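Local coordinates for protein RNA-dependent RNA Polymerase (PDB 6TZ0) that copies RNA from an RNA template, making plus strands by conservative transcription and probably also the complementary minus strands of the viral double-stranded genome segments, at residues E14-T19 / L777-F782; R377-K382 / A613-T618; T565-V570 / Q607-E612; L755-L760 / L834-M839. All blocks are in the same frame, centred on the assembly; numbering follows the deposited sequence.

Interaction 1 of 4, residues E14-T19 / L777-F782; sequences ETRKFT and LKMLGF
Phe18 and Phe782 meet ring to ring where the short linker between helices 11-15 and 20-35, near the N terminus, packs on helix 774-786. The two side chains reach toward each other from opposite directions, and their CZ atoms come within 3.7 Å. Their planes are inclined at 50°, with ring centroids 5.8 Å apart. The helix contributes Phe782 with CG anti to the backbone N (chi1 171°), which extends the ring from the helix toward the linker. Phe18 is further enclosed by Phe12, whose ring stacks on it, and by Phe23, which meets it edge-to-face, making this the densely packed, buried half of the contact.

The other half is looser. Arg16, just beyond helix 11-15, has a positive phi of 57°, and this left-handed backbone turn ends the helix and starts the linker. Its side chain runs out extended toward Met779 and also forms a cation-pi contact with Trp159 of helix 145-160, against which Met779 packs too. Arg16 remains partly exposed, as does Lys17, which has a cation-pi contact with Phe857 but does not touch residues 777-782. At the end of the linker Thr19 is the N-cap residue of helix 20-35, and its backbone N is hydrogen-bonded to Ser22 OG. Across the looser half the closest approach is a loose van der Waals one, Arg16 NE to Met779 CE at 4.3 Å.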
loop_
_atom_site.group_PDB
_atom_site.type_symbol
_atom_site.label_atom_id
_atom_site.label_comp_id
_atom_site.label_asym_id
_atom_site.label_seq_id
_atom_site.Cartn_x
_atom_site.Cartn_y
_atom_site.Cartn_z
ATOM N N GLU A 14 32.539 -26.526 -25.137
ATOM C CA GLU A 14 32.283 -27.814 -25.754
ATOM C C GLU A 14 32.112 -28.953 -24.763
ATOM O O GLU A 14 31.467 -29.947 -25.105
ATOM C CB GLU A 14 33.408 -28.160 -26.739
ATOM C CG GLU A 14 34.765 -28.316 -26.106
ATOM C CD GLU A 14 35.852 -28.544 -27.128
ATOM O OE1 GLU A 14 35.535 -28.562 -28.336
ATOM O OE2 GLU A 14 37.024 -28.697 -26.727
ATOM N N THR A 15 32.637 -28.829 -23.546
ATOM C CA THR A 15 32.532 -29.883 -22.548
ATOM C C THR A 15 31.581 -29.558 -21.411
ATOM O O THR A 15 31.052 -30.486 -20.796
ATOM C CB THR A 15 33.910 -30.197 -21.955
ATOM O OG1 THR A 15 34.433 -29.028 -21.318
ATOM C CG2 THR A 15 34.864 -30.633 -23.040
ATOM N N ARG A 16 31.376 -28.266 -21.121
ATOM C CA ARG A 16 30.529 -27.760 -20.032
ATOM C C ARG A 16 30.962 -28.296 -18.673
ATOM O O ARG A 16 30.142 -28.487 -17.776
ATOM C CB ARG A 16 29.047 -28.039 -20.294
ATOM C CG ARG A 16 28.533 -27.319 -21.521
ATOM C CD ARG A 16 27.067 -27.582 -21.775
ATOM N NE ARG A 16 26.635 -26.995 -23.038
ATOM C CZ ARG A 16 25.416 -27.126 -23.545
ATOM N NH1 ARG A 16 24.497 -27.816 -22.890
ATOM N NH2 ARG A 16 25.115 -26.562 -24.703
ATOM N N LYS A 17 32.264 -28.531 -18.528
ATOM C CA LYS A 17 32.883 -28.964 -17.288
ATOM C C LYS A 17 34.084 -28.075 -17.035
ATOM O O LYS A 17 34.611 -27.444 -17.952
ATOM C CB LYS A 17 33.338 -30.424 -17.354
ATOM C CG LYS A 17 32.225 -31.428 -17.481
ATOM C CD LYS A 17 32.787 -32.823 -17.550
ATOM C CE LYS A 17 31.686 -33.847 -17.672
ATOM N NZ LYS A 17 32.247 -35.220 -17.731
ATOM N N PHE A 18 34.519 -28.025 -15.786
ATOM C CA PHE A 18 35.683 -27.232 -15.419
ATOM C C PHE A 18 36.842 -28.156 -15.082
ATOM O O PHE A 18 36.862 -28.780 -14.017
ATOM C CB PHE A 18 35.392 -26.287 -14.258
ATOM C CG PHE A 18 34.453 -25.180 -14.607
ATOM C CD1 PHE A 18 34.754 -24.309 -15.639
ATOM C CD2 PHE A 18 33.331 -24.936 -13.839
ATOM C CE1 PHE A 18 33.904 -23.272 -15.953
ATOM C CE2 PHE A 18 32.486 -23.887 -14.139
ATOM C CZ PHE A 18 32.771 -23.059 -15.200
ATOM N N THR A 19 37.805 -28.230 -15.986
ATOM C CA THR A 19 39.105 -28.812 -15.716
ATOM C C THR A 19 40.011 -27.706 -15.181
ATOM O O THR A 19 39.548 -26.626 -14.807
ATOM C CB THR A 19 39.662 -29.461 -16.982
ATOM O OG1 THR A 19 39.912 -28.452 -17.965
ATOM C CG2 THR A 19 38.658 -30.451 -17.548
ATOM N N LEU A 777 19.225 -21.308 -18.239
ATOM C CA LEU A 777 19.057 -20.279 -17.225
ATOM C C LEU A 777 20.158 -20.352 -16.171
ATOM O O LEU A 777 20.590 -19.316 -15.645
ATOM C CB LEU A 777 17.660 -20.421 -16.626
ATOM C CG LEU A 777 17.088 -19.495 -15.567
ATOM C CD1 LEU A 777 15.648 -19.243 -15.887
ATOM C CD2 LEU A 777 17.151 -20.226 -14.270
ATOM N N LYS A 778 20.656 -21.559 -15.879
ATOM C CA LYS A 778 21.806 -21.677 -14.985
ATOM C C LYS A 778 23.061 -21.094 -15.624
ATOM O O LYS A 778 23.857 -20.422 -14.953
ATOM C CB LYS A 778 22.037 -23.136 -14.583
ATOM C CG LYS A 778 23.110 -23.295 -13.506
ATOM C CD LYS A 778 23.103 -24.676 -12.868
ATOM C CE LYS A 778 23.835 -25.717 -13.688
ATOM N NZ LYS A 778 25.302 -25.534 -13.563
ATOM N N MET A 779 23.239 -21.318 -16.926
ATOM C CA MET A 779 24.388 -20.735 -17.618
ATOM C C MET A 779 24.287 -19.215 -17.693
ATOM O O MET A 779 25.295 -18.509 -17.551
ATOM C CB MET A 779 24.525 -21.339 -19.013
ATOM C CG MET A 779 25.784 -20.916 -19.735
ATOM S SD MET A 779 26.040 -21.792 -21.274
ATOM C CE MET A 779 26.516 -23.390 -20.636
ATOM N N LEU A 780 23.071 -18.696 -17.881
ATOM C CA LEU A 780 22.861 -17.255 -17.937
ATOM C C LEU A 780 23.153 -16.596 -16.595
ATOM O O LEU A 780 23.782 -15.532 -16.543
ATOM C CB LEU A 780 21.429 -16.970 -18.375
ATOM C CG LEU A 780 21.025 -15.521 -18.575
ATOM C CD1 LEU A 780 21.859 -14.912 -19.670
ATOM C CD2 LEU A 780 19.575 -15.474 -18.938
ATOM N N GLY A 781 22.724 -17.225 -15.499
ATOM C CA GLY A 781 23.068 -16.713 -14.183
ATOM C C GLY A 781 24.547 -16.806 -13.861
ATOM O O GLY A 781 25.096 -15.917 -13.197
ATOM N N PHE A 782 25.216 -17.867 -14.332
ATOM C CA PHE A 782 26.664 -17.966 -14.166
ATOM C C PHE A 782 27.393 -16.845 -14.892
ATOM O O PHE A 782 28.338 -16.265 -14.352
ATOM C CB PHE A 782 27.173 -19.318 -14.659
ATOM C CG PHE A 782 28.674 -19.416 -14.717
ATOM C CD1 PHE A 782 29.426 -19.506 -13.561
ATOM C CD2 PHE A 782 29.329 -19.428 -15.939
ATOM C CE1 PHE A 782 30.805 -19.597 -13.624
ATOM C CE2 PHE A 782 30.698 -19.518 -16.005
ATOM C CZ PHE A 782 31.438 -19.603 -14.847
#

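Interaction 2 of 4, residues R377-K382 / A613-T618; sequences RHESLK and AANSQT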
loop_
_atom_site.group_PDB
_atom_site.type_symbol
_atom_site.label_atom_id
_atom_site.label_comp_id
_atom_site.label_asym_id
_atom_site.label_seq_id
_atom_site.Cartn_x
_atom_site.Cartn_y
_atom_site.Cartn_z
ATOM N N ARG A 377 -24.882 17.464 13.888
ATOM C CA ARG A 377 -24.404 18.032 12.632
ATOM C C ARG A 377 -25.080 17.409 11.419
ATOM O O ARG A 377 -24.609 17.626 10.300
ATOM C CB ARG A 377 -22.890 17.844 12.501
ATOM C CG ARG A 377 -22.037 18.433 13.614
ATOM C CD ARG A 377 -21.925 19.947 13.581
ATOM N NE ARG A 377 -21.231 20.424 12.391
ATOM C CZ ARG A 377 -21.156 21.701 12.034
ATOM N NH1 ARG A 377 -21.704 22.634 12.795
ATOM N NH2 ARG A 377 -20.517 22.050 10.930
ATOM N N HIS A 378 -26.134 16.616 11.644
ATOM C CA HIS A 378 -26.876 15.855 10.634
ATOM C C HIS A 378 -25.998 14.841 9.908
ATOM O O HIS A 378 -26.272 14.468 8.772
ATOM C CB HIS A 378 -27.602 16.766 9.648
ATOM C CG HIS A 378 -28.631 17.636 10.293
ATOM N ND1 HIS A 378 -28.350 18.903 10.749
ATOM C CD2 HIS A 378 -29.931 17.409 10.590
ATOM C CE1 HIS A 378 -29.438 19.429 11.279
ATOM N NE2 HIS A 378 -30.410 18.542 11.198
ATOM N N GLU A 379 -24.969 14.352 10.583
ATOM C CA GLU A 379 -24.099 13.315 10.059
ATOM C C GLU A 379 -24.606 11.945 10.495
ATOM O O GLU A 379 -25.138 11.782 11.593
ATOM C CB GLU A 379 -22.675 13.545 10.553
ATOM C CG GLU A 379 -22.096 14.863 10.084
ATOM C CD GLU A 379 -20.776 15.190 10.740
ATOM O OE1 GLU A 379 -20.362 14.458 11.660
ATOM O OE2 GLU A 379 -20.148 16.192 10.341
ATOM N N SER A 380 -24.435 10.955 9.626
ATOM C CA SER A 380 -25.102 9.673 9.799
ATOM C C SER A 380 -24.407 8.809 10.840
ATOM O O SER A 380 -23.182 8.661 10.829
ATOM C CB SER A 380 -25.162 8.931 8.468
ATOM O OG SER A 380 -25.767 7.664 8.618
ATOM N N LEU A 381 -25.205 8.231 11.733
ATOM C CA LEU A 381 -24.769 7.231 12.695
ATOM C C LEU A 381 -25.348 5.851 12.431
ATOM O O LEU A 381 -24.762 4.860 12.860
ATOM C CB LEU A 381 -25.147 7.668 14.113
ATOM C CG LEU A 381 -24.342 8.790 14.754
ATOM C CD1 LEU A 381 -25.012 9.284 15.977
ATOM C CD2 LEU A 381 -23.009 8.256 15.152
ATOM N N LYS A 382 -26.464 5.767 11.715
ATOM C CA LYS A 382 -27.130 4.508 11.439
ATOM C C LYS A 382 -27.936 4.670 10.163
ATOM O O LYS A 382 -28.630 5.670 9.989
ATOM C CB LYS A 382 -28.039 4.107 12.595
ATOM C CG LYS A 382 -28.608 2.724 12.508
ATOM C CD LYS A 382 -29.505 2.475 13.691
ATOM C CE LYS A 382 -28.701 2.418 14.973
ATOM N NZ LYS A 382 -27.814 1.226 15.009
ATOM N N ALA A 613 -16.484 8.607 8.259
ATOM C CA ALA A 613 -17.407 8.481 7.140
ATOM C C ALA A 613 -18.042 9.805 6.748
ATOM O O ALA A 613 -18.441 9.964 5.593
ATOM C CB ALA A 613 -18.497 7.468 7.473
ATOM N N ALA A 614 -18.135 10.761 7.666
ATOM C CA ALA A 614 -18.751 12.037 7.347
ATOM C C ALA A 614 -17.773 13.071 6.810
ATOM O O ALA A 614 -18.214 14.099 6.291
ATOM C CB ALA A 614 -19.443 12.606 8.585
ATOM N N ASN A 615 -16.469 12.841 6.931
ATOM C CA ASN A 615 -15.448 13.798 6.506
ATOM C C ASN A 615 -14.506 13.076 5.555
ATOM O O ASN A 615 -13.440 12.613 5.958
ATOM C CB ASN A 615 -14.700 14.341 7.710
ATOM C CG ASN A 615 -15.590 15.103 8.650
ATOM O OD1 ASN A 615 -16.441 15.874 8.229
ATOM N ND2 ASN A 615 -15.418 14.873 9.940
ATOM N N SER A 616 -14.880 13.008 4.285
ATOM C CA SER A 616 -14.174 12.179 3.318
ATOM C C SER A 616 -13.578 13.054 2.228
ATOM O O SER A 616 -14.304 13.785 1.547
ATOM C CB SER A 616 -15.111 11.139 2.712
ATOM O OG SER A 616 -16.120 11.773 1.959
ATOM N N GLN A 617 -12.264 12.975 2.063
ATOM C CA GLN A 617 -11.567 13.700 1.010
ATOM C C GLN A 617 -10.478 12.792 0.466
ATOM O O GLN A 617 -9.553 12.425 1.193
ATOM C CB GLN A 617 -10.962 15.001 1.534
ATOM C CG GLN A 617 -10.438 15.880 0.440
ATOM C CD GLN A 617 -11.550 16.502 -0.360
ATOM O OE1 GLN A 617 -12.497 17.038 0.199
ATOM N NE2 GLN A 617 -11.454 16.416 -1.674
ATOM N N THR A 618 -10.579 12.449 -0.812
ATOM C CA THR A 618 -9.696 11.473 -1.430
ATOM C C THR A 618 -8.523 12.111 -2.165
ATOM O O THR A 618 -7.428 11.537 -2.167
ATOM C CB THR A 618 -10.511 10.599 -2.398
ATOM O OG1 THR A 618 -11.626 10.035 -1.699
ATOM C CG2 THR A 618 -9.694 9.457 -2.957
#
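The guanidinium of Arg377, two residues ahead of the Glu379 that meets Ala614, is gripped by Viral structural protein 4: NH1 forms a salt bridge with Glu549 of that chain, and NH2 a weak hydrogen bond with the carbonyl of its Thr544. Arg377 lies in the loop leading into edge strand 380-384 of a four-stranded antiparallel sheet, and this loop abuts the C-terminal end of helix 604-614.

The contact within the polymerase is small, and made by packing without a hydrogen bond. The side chain of Glu379 sets out toward the helix end and lies along the methyl of Ala614, with CB 3.9 Å and CD 3.6 Å from Ala614 CB. With CG anti to its own carbonyl carbon (chi1 -62°) and the chain extended beyond (chi2 171°), the whole length of the side chain, up to the carboxylate, borders that one methyl. The buried Ala614 supplies most of the surface its segment offers, and Asn615 adds a smaller share.

In the strand that follows, Leu381 and Lys382 both face Met373 in a classic beta bulge, while Leu381 O accepts a hydrogen bond from Trp606 NE1, a second tie between this edge and helix 604-614. Farther along the chain from Ala614, Ser616 OG is hydrogen-bonded to the Leu541 carbonyl of Viral structural protein 4, so that both segments of the contact face the same partner chain. The carboxylate of Glu379 makes no bond to Asn615: Glu379 OE2 lies 4.3 Å from Asn615 OD1.

Interaction 3 of 4, residues T565-V570 / Q607-E612; sequences TFVLDV and QACALE
Val567 holds CG1 anti to its backbone N (chi1 172°) and Cys609 holds SG anti to its carbonyl carbon (chi1 -68°), and these two torsions bring methyl and sulfur together between helices 557-573 and 604-614. The helices form an antiparallel pair whose axes here are 9.7 Å apart at a crossing angle of -159°. A beta hairpin, strands 585-591 and 598-602, connects them. In polymerases of right-hand architecture the region after the first magnesium-binding aspartate, Asp547 here, usually belongs to the fingers, as is probable for this pair.

Leu568 works beside Val567. Its CD2 branch reaches across to the neighbouring helix, 4.4 Å from Cys609 CB and 4.3 Å from Ala610 CB, straddling two successive residues. The small side chains of Cys609 and Ala610 let the leucine approach the opposing backbone, with CD2 4.1 Å from Ala610 N.

All four touching residues are buried and no hydrogen bond joins the two segments. Helix 501-508 packs over one side of the pair, with Ile506 on Val567 and Met502 on Cys609. Farther along, Glu612 OE2 forms a salt bridge with Arg641 NH1. The closest approach is Val567 CG1 to Cys609 SG, 3.7 Å.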
loop_
_atom_site.group_PDB
_atom_site.type_symbol
_atom_site.label_atom_id
_atom_site.label_comp_id
_atom_site.label_asym_id
_atom_site.label_seq_id
_atom_site.Cartn_x
_atom_site.Cartn_y
_atom_site.Cartn_z
ATOM N N THR A 565 -22.076 1.507 5.636
ATOM C CA THR A 565 -23.238 0.969 6.349
ATOM C C THR A 565 -22.871 -0.247 7.189
ATOM O O THR A 565 -23.328 -0.383 8.330
ATOM C CB THR A 565 -24.349 0.583 5.379
ATOM O OG1 THR A 565 -23.857 -0.395 4.461
ATOM C CG2 THR A 565 -24.835 1.769 4.622
ATOM N N PHE A 566 -22.061 -1.145 6.630
ATOM C CA PHE A 566 -21.588 -2.322 7.355
ATOM C C PHE A 566 -20.724 -1.932 8.548
ATOM O O PHE A 566 -20.880 -2.482 9.653
ATOM C CB PHE A 566 -20.835 -3.217 6.370
ATOM C CG PHE A 566 -20.138 -4.381 6.990
ATOM C CD1 PHE A 566 -20.847 -5.452 7.491
ATOM C CD2 PHE A 566 -18.753 -4.425 7.020
ATOM C CE1 PHE A 566 -20.184 -6.530 8.052
ATOM C CE2 PHE A 566 -18.089 -5.492 7.575
ATOM C CZ PHE A 566 -18.802 -6.546 8.089
ATOM N N VAL A 567 -19.835 -0.955 8.350
ATOM C CA VAL A 567 -18.977 -0.476 9.428
ATOM C C VAL A 567 -19.800 0.188 10.526
ATOM O O VAL A 567 -19.550 -0.029 11.715
ATOM C CB VAL A 567 -17.899 0.463 8.853
ATOM C CG1 VAL A 567 -17.114 1.144 9.943
ATOM C CG2 VAL A 567 -16.952 -0.330 8.002
ATOM N N LEU A 568 -20.830 0.951 10.156
ATOM C CA LEU A 568 -21.654 1.605 11.166
ATOM C C LEU A 568 -22.564 0.624 11.894
ATOM O O LEU A 568 -22.852 0.831 13.075
ATOM C CB LEU A 568 -22.469 2.734 10.543
ATOM C CG LEU A 568 -21.670 3.979 10.174
ATOM C CD1 LEU A 568 -22.543 4.978 9.451
ATOM C CD2 LEU A 568 -21.081 4.593 11.413
ATOM N N ASP A 569 -22.984 -0.460 11.233
ATOM C CA ASP A 569 -23.736 -1.510 11.922
ATOM C C ASP A 569 -22.892 -2.184 12.993
ATOM O O ASP A 569 -23.329 -2.330 14.148
ATOM C CB ASP A 569 -24.229 -2.558 10.926
ATOM C CG ASP A 569 -25.359 -2.065 10.067
ATOM O OD1 ASP A 569 -26.112 -1.182 10.523
ATOM O OD2 ASP A 569 -25.511 -2.575 8.939
ATOM N N VAL A 570 -21.670 -2.587 12.630
ATOM C CA VAL A 570 -20.797 -3.241 13.602
ATOM C C VAL A 570 -20.395 -2.266 14.704
ATOM O O VAL A 570 -20.322 -2.635 15.880
ATOM C CB VAL A 570 -19.567 -3.836 12.897
ATOM C CG1 VAL A 570 -18.666 -4.530 13.890
ATOM C CG2 VAL A 570 -19.991 -4.798 11.832
ATOM N N GLN A 607 -18.125 6.713 17.265
ATOM C CA GLN A 607 -17.751 8.109 17.054
ATOM C C GLN A 607 -16.655 8.235 16.006
ATOM O O GLN A 607 -16.736 9.084 15.109
ATOM C CB GLN A 607 -17.271 8.739 18.358
ATOM C CG GLN A 607 -18.312 8.885 19.419
ATOM C CD GLN A 607 -17.744 9.447 20.689
ATOM O OE1 GLN A 607 -16.577 9.804 20.751
ATOM N NE2 GLN A 607 -18.549 9.474 21.733
ATOM N N ALA A 608 -15.619 7.393 16.108
ATOM C CA ALA A 608 -14.512 7.450 15.155
ATOM C C ALA A 608 -14.957 7.075 13.750
ATOM O O ALA A 608 -14.586 7.742 12.779
ATOM C CB ALA A 608 -13.378 6.536 15.608
ATOM N N CYS A 609 -15.774 6.030 13.626
ATOM C CA CYS A 609 -16.226 5.594 12.313
ATOM C C CYS A 609 -17.191 6.590 11.688
ATOM O O CYS A 609 -17.136 6.828 10.479
ATOM C CB CYS A 609 -16.863 4.213 12.412
ATOM S SG CYS A 609 -15.688 2.930 12.814
ATOM N N ALA A 610 -18.055 7.212 12.494
ATOM C CA ALA A 610 -18.975 8.198 11.945
ATOM C C ALA A 610 -18.248 9.470 11.538
ATOM O O ALA A 610 -18.583 10.080 10.515
ATOM C CB ALA A 610 -20.065 8.508 12.960
ATOM N N LEU A 611 -17.235 9.873 12.310
ATOM C CA LEU A 611 -16.476 11.062 11.952
ATOM C C LEU A 611 -15.604 10.818 10.732
ATOM O O LEU A 611 -15.376 11.742 9.946
ATOM C CB LEU A 611 -15.645 11.520 13.150
ATOM C CG LEU A 611 -14.977 12.895 13.114
ATOM C CD1 LEU A 611 -15.013 13.508 14.489
ATOM C CD2 LEU A 611 -13.541 12.813 12.653
ATOM N N GLU A 612 -15.119 9.593 10.547
ATOM C CA GLU A 612 -14.391 9.293 9.324
ATOM C C GLU A 612 -15.324 9.253 8.123
ATOM O O GLU A 612 -14.996 9.799 7.066
ATOM C CB GLU A 612 -13.630 7.978 9.475
ATOM C CG GLU A 612 -12.658 7.683 8.349
ATOM C CD GLU A 612 -13.288 6.900 7.218
ATOM O OE1 GLU A 612 -14.196 6.092 7.492
ATOM O OE2 GLU A 612 -12.907 7.123 6.055
#

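Interaction 4 of 4, residues L755-L760 / L834-M839; sequences LAMMEL and LAWLFM
Of residues 755-760, Met757 alone touches the segment 834-839, and it meets two side chains there with different parts of its own. Its CG packs against the six-membered ring of Trp836, 3.8 Å from CZ3 and 4.0 Å from CH2. Its thioether end goes to Leu837: Met757 CE lies 3.8 Å from Leu837 CD2, and Met757 SD 4.1 Å from the same methyl. The methionine chain is bent at both chi2 (-58°) and chi3 (-69°), which carries CE away from the indole and across the leucine. Met757 and Leu837 therefore cross at about a right angle, whereas the Met757 and Trp836 side chains lie alongside each other, running opposite ways.

Successive positions in a 3-10 turn, residues 834-837, present the two partners. Trp836 extends its indole with CG anti to the backbone N (chi1 -176°), while Leu837 holds CG anti to its carbonyl carbon, beside the backbone N, and also lays CB over the centre of the Phe838 ring. The turn is held by weak internal hydrogen bonds, Leu837 N to Leu834 O and Phe838 N to Ala835 O, and by backbone bonds from Trp836 to Gly843 and from Leu837 to Tyr845.

All three contact residues are buried. The Trp836 side chain is about 11 Å from that of Arg791, which binds ATP in another structure of this protein; no ATP is bound here. Helix 902-911 packs on Trp836 through Leu908, helix 20-35 packs on Leu834, and helix 774-786 reaches Leu837 through Phe782, so with helix 754-766 the turn after strand 827-831 is wedged among four helices.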
loop_
_atom_site.group_PDB
_atom_site.type_symbol
_atom_site.label_atom_id
_atom_site.label_comp_id
_atom_site.label_asym_id
_atom_site.label_seq_id
_atom_site.Cartn_x
_atom_site.Cartn_y
_atom_site.Cartn_z
ATOM N N LEU A 755 24.781 -9.563 -1.197
ATOM C CA LEU A 755 23.371 -9.258 -1.385
ATOM C C LEU A 755 22.958 -9.300 -2.850
ATOM O O LEU A 755 21.826 -9.695 -3.149
ATOM C CB LEU A 755 23.056 -7.877 -0.808
ATOM C CG LEU A 755 22.630 -7.686 0.653
ATOM C CD1 LEU A 755 21.274 -8.329 0.885
ATOM C CD2 LEU A 755 23.645 -8.213 1.653
ATOM N N ALA A 756 23.853 -8.918 -3.765
ATOM C CA ALA A 756 23.549 -8.995 -5.190
ATOM C C ALA A 756 23.409 -10.438 -5.650
ATOM O O ALA A 756 22.508 -10.761 -6.433
ATOM C CB ALA A 756 24.634 -8.289 -5.994
ATOM N N MET A 757 24.284 -11.321 -5.167
ATOM C CA MET A 757 24.145 -12.733 -5.496
ATOM C C MET A 757 22.922 -13.348 -4.841
ATOM O O MET A 757 22.307 -14.244 -5.423
ATOM C CB MET A 757 25.395 -13.506 -5.099
ATOM C CG MET A 757 26.554 -13.281 -6.020
ATOM S SD MET A 757 26.117 -13.743 -7.702
ATOM C CE MET A 757 25.981 -15.516 -7.540
ATOM N N MET A 758 22.544 -12.875 -3.651
ATOM C CA MET A 758 21.331 -13.383 -3.020
ATOM C C MET A 758 20.090 -12.959 -3.796
ATOM O O MET A 758 19.156 -13.753 -3.965
ATOM C CB MET A 758 21.251 -12.909 -1.569
ATOM C CG MET A 758 20.135 -13.572 -0.777
ATOM S SD MET A 758 20.008 -13.059 0.945
ATOM C CE MET A 758 19.221 -11.463 0.769
ATOM N N GLU A 759 20.086 -11.728 -4.312
ATOM C CA GLU A 759 18.985 -11.260 -5.149
ATOM C C GLU A 759 18.920 -12.022 -6.466
ATOM O O GLU A 759 17.829 -12.384 -6.930
ATOM C CB GLU A 759 19.139 -9.763 -5.401
ATOM C CG GLU A 759 18.046 -9.146 -6.240
ATOM C CD GLU A 759 18.234 -7.655 -6.428
ATOM O OE1 GLU A 759 19.230 -7.107 -5.910
ATOM O OE2 GLU A 759 17.387 -7.027 -7.095
ATOM N N LEU A 760 20.081 -12.286 -7.071
ATOM C CA LEU A 760 20.116 -13.043 -8.317
ATOM C C LEU A 760 19.645 -14.477 -8.106
ATOM O O LEU A 760 18.890 -15.006 -8.926
ATOM C CB LEU A 760 21.527 -12.992 -8.914
ATOM C CG LEU A 760 21.865 -13.473 -10.333
ATOM C CD1 LEU A 760 22.193 -14.953 -10.405
ATOM C CD2 LEU A 760 20.725 -13.156 -11.285
ATOM N N LEU A 834 36.457 -16.705 -9.973
ATOM C CA LEU A 834 35.180 -17.357 -10.235
ATOM C C LEU A 834 34.822 -18.393 -9.183
ATOM O O LEU A 834 33.664 -18.814 -9.125
ATOM C CB LEU A 834 35.168 -18.027 -11.607
ATOM C CG LEU A 834 35.156 -17.152 -12.846
ATOM C CD1 LEU A 834 35.091 -18.036 -14.060
ATOM C CD2 LEU A 834 33.981 -16.228 -12.796
ATOM N N ALA A 835 35.775 -18.812 -8.349
ATOM C CA ALA A 835 35.457 -19.748 -7.280
ATOM C C ALA A 835 34.637 -19.106 -6.172
ATOM O O ALA A 835 34.041 -19.827 -5.371
ATOM C CB ALA A 835 36.737 -20.341 -6.699
ATOM N N TRP A 836 34.581 -17.773 -6.120
ATOM C CA TRP A 836 33.765 -17.084 -5.127
ATOM C C TRP A 836 32.276 -17.284 -5.376
ATOM O O TRP A 836 31.472 -17.168 -4.445
ATOM C CB TRP A 836 34.102 -15.594 -5.132
ATOM C CG TRP A 836 33.384 -14.823 -4.092
ATOM C CD1 TRP A 836 33.681 -14.756 -2.766
ATOM C CD2 TRP A 836 32.174 -14.090 -4.270
ATOM N NE1 TRP A 836 32.761 -13.977 -2.116
ATOM C CE2 TRP A 836 31.818 -13.563 -3.018
ATOM C CE3 TRP A 836 31.359 -13.822 -5.371
ATOM C CZ2 TRP A 836 30.690 -12.774 -2.838
ATOM C CZ3 TRP A 836 30.248 -13.039 -5.193
ATOM C CH2 TRP A 836 29.921 -12.523 -3.938
ATOM N N LEU A 837 31.889 -17.598 -6.616
ATOM C CA LEU A 837 30.486 -17.818 -6.947
ATOM C C LEU A 837 29.897 -19.047 -6.271
ATOM O O LEU A 837 28.675 -19.142 -6.150
ATOM C CB LEU A 837 30.315 -17.959 -8.459
ATOM C CG LEU A 837 30.524 -16.721 -9.322
ATOM C CD1 LEU A 837 30.499 -17.091 -10.791
ATOM C CD2 LEU A 837 29.445 -15.718 -9.022
ATOM N N PHE A 838 30.720 -19.981 -5.809
ATOM C CA PHE A 838 30.211 -21.276 -5.390
ATOM C C PHE A 838 30.463 -21.545 -3.916
ATOM O O PHE A 838 30.512 -22.707 -3.506
ATOM C CB PHE A 838 30.844 -22.366 -6.249
ATOM C CG PHE A 838 30.809 -22.061 -7.714
ATOM C CD1 PHE A 838 29.627 -22.116 -8.425
ATOM C CD2 PHE A 838 31.970 -21.732 -8.386
ATOM C CE1 PHE A 838 29.605 -21.830 -9.777
ATOM C CE2 PHE A 838 31.953 -21.455 -9.736
ATOM C CZ PHE A 838 30.769 -21.508 -10.431
ATOM N N MET A 839 30.607 -20.508 -3.108
ATOM C CA MET A 839 31.113 -20.669 -1.760
ATOM C C MET A 839 30.071 -20.359 -0.698
ATOM O O MET A 839 29.093 -19.652 -0.958
ATOM C CB MET A 839 32.349 -19.781 -1.563
ATOM C CG MET A 839 33.608 -20.355 -2.186
ATOM S SD MET A 839 34.196 -21.838 -1.334
ATOM C CE MET A 839 33.643 -23.175 -2.392
#

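How the interactions relate
The contacts form two pairs on opposite sides of the chain's centre. Interactions 2 and 3, centres 9 Å apart, share helix 604-614: Leu381 CD2 lies 3.7 Å from Ala610 CB, so the bulged edge strand packs directly on the helix pair within the central polymerase domain. Interactions 1 and 4, centres 15 Å apart, join through Phe782, whose CE1 is 3.7 Å from Phe838 CZ; their segments alternate along the chain. About 65 Å separates the centres of interactions 1 and 2. Interactions 1, 2 and 3 lie away from the known nucleotide and magnesium sites, whereas in interaction 4 the Trp836 side chain is about 11 Å from that of Arg791, an ATP-binding residue whose ligand is absent here.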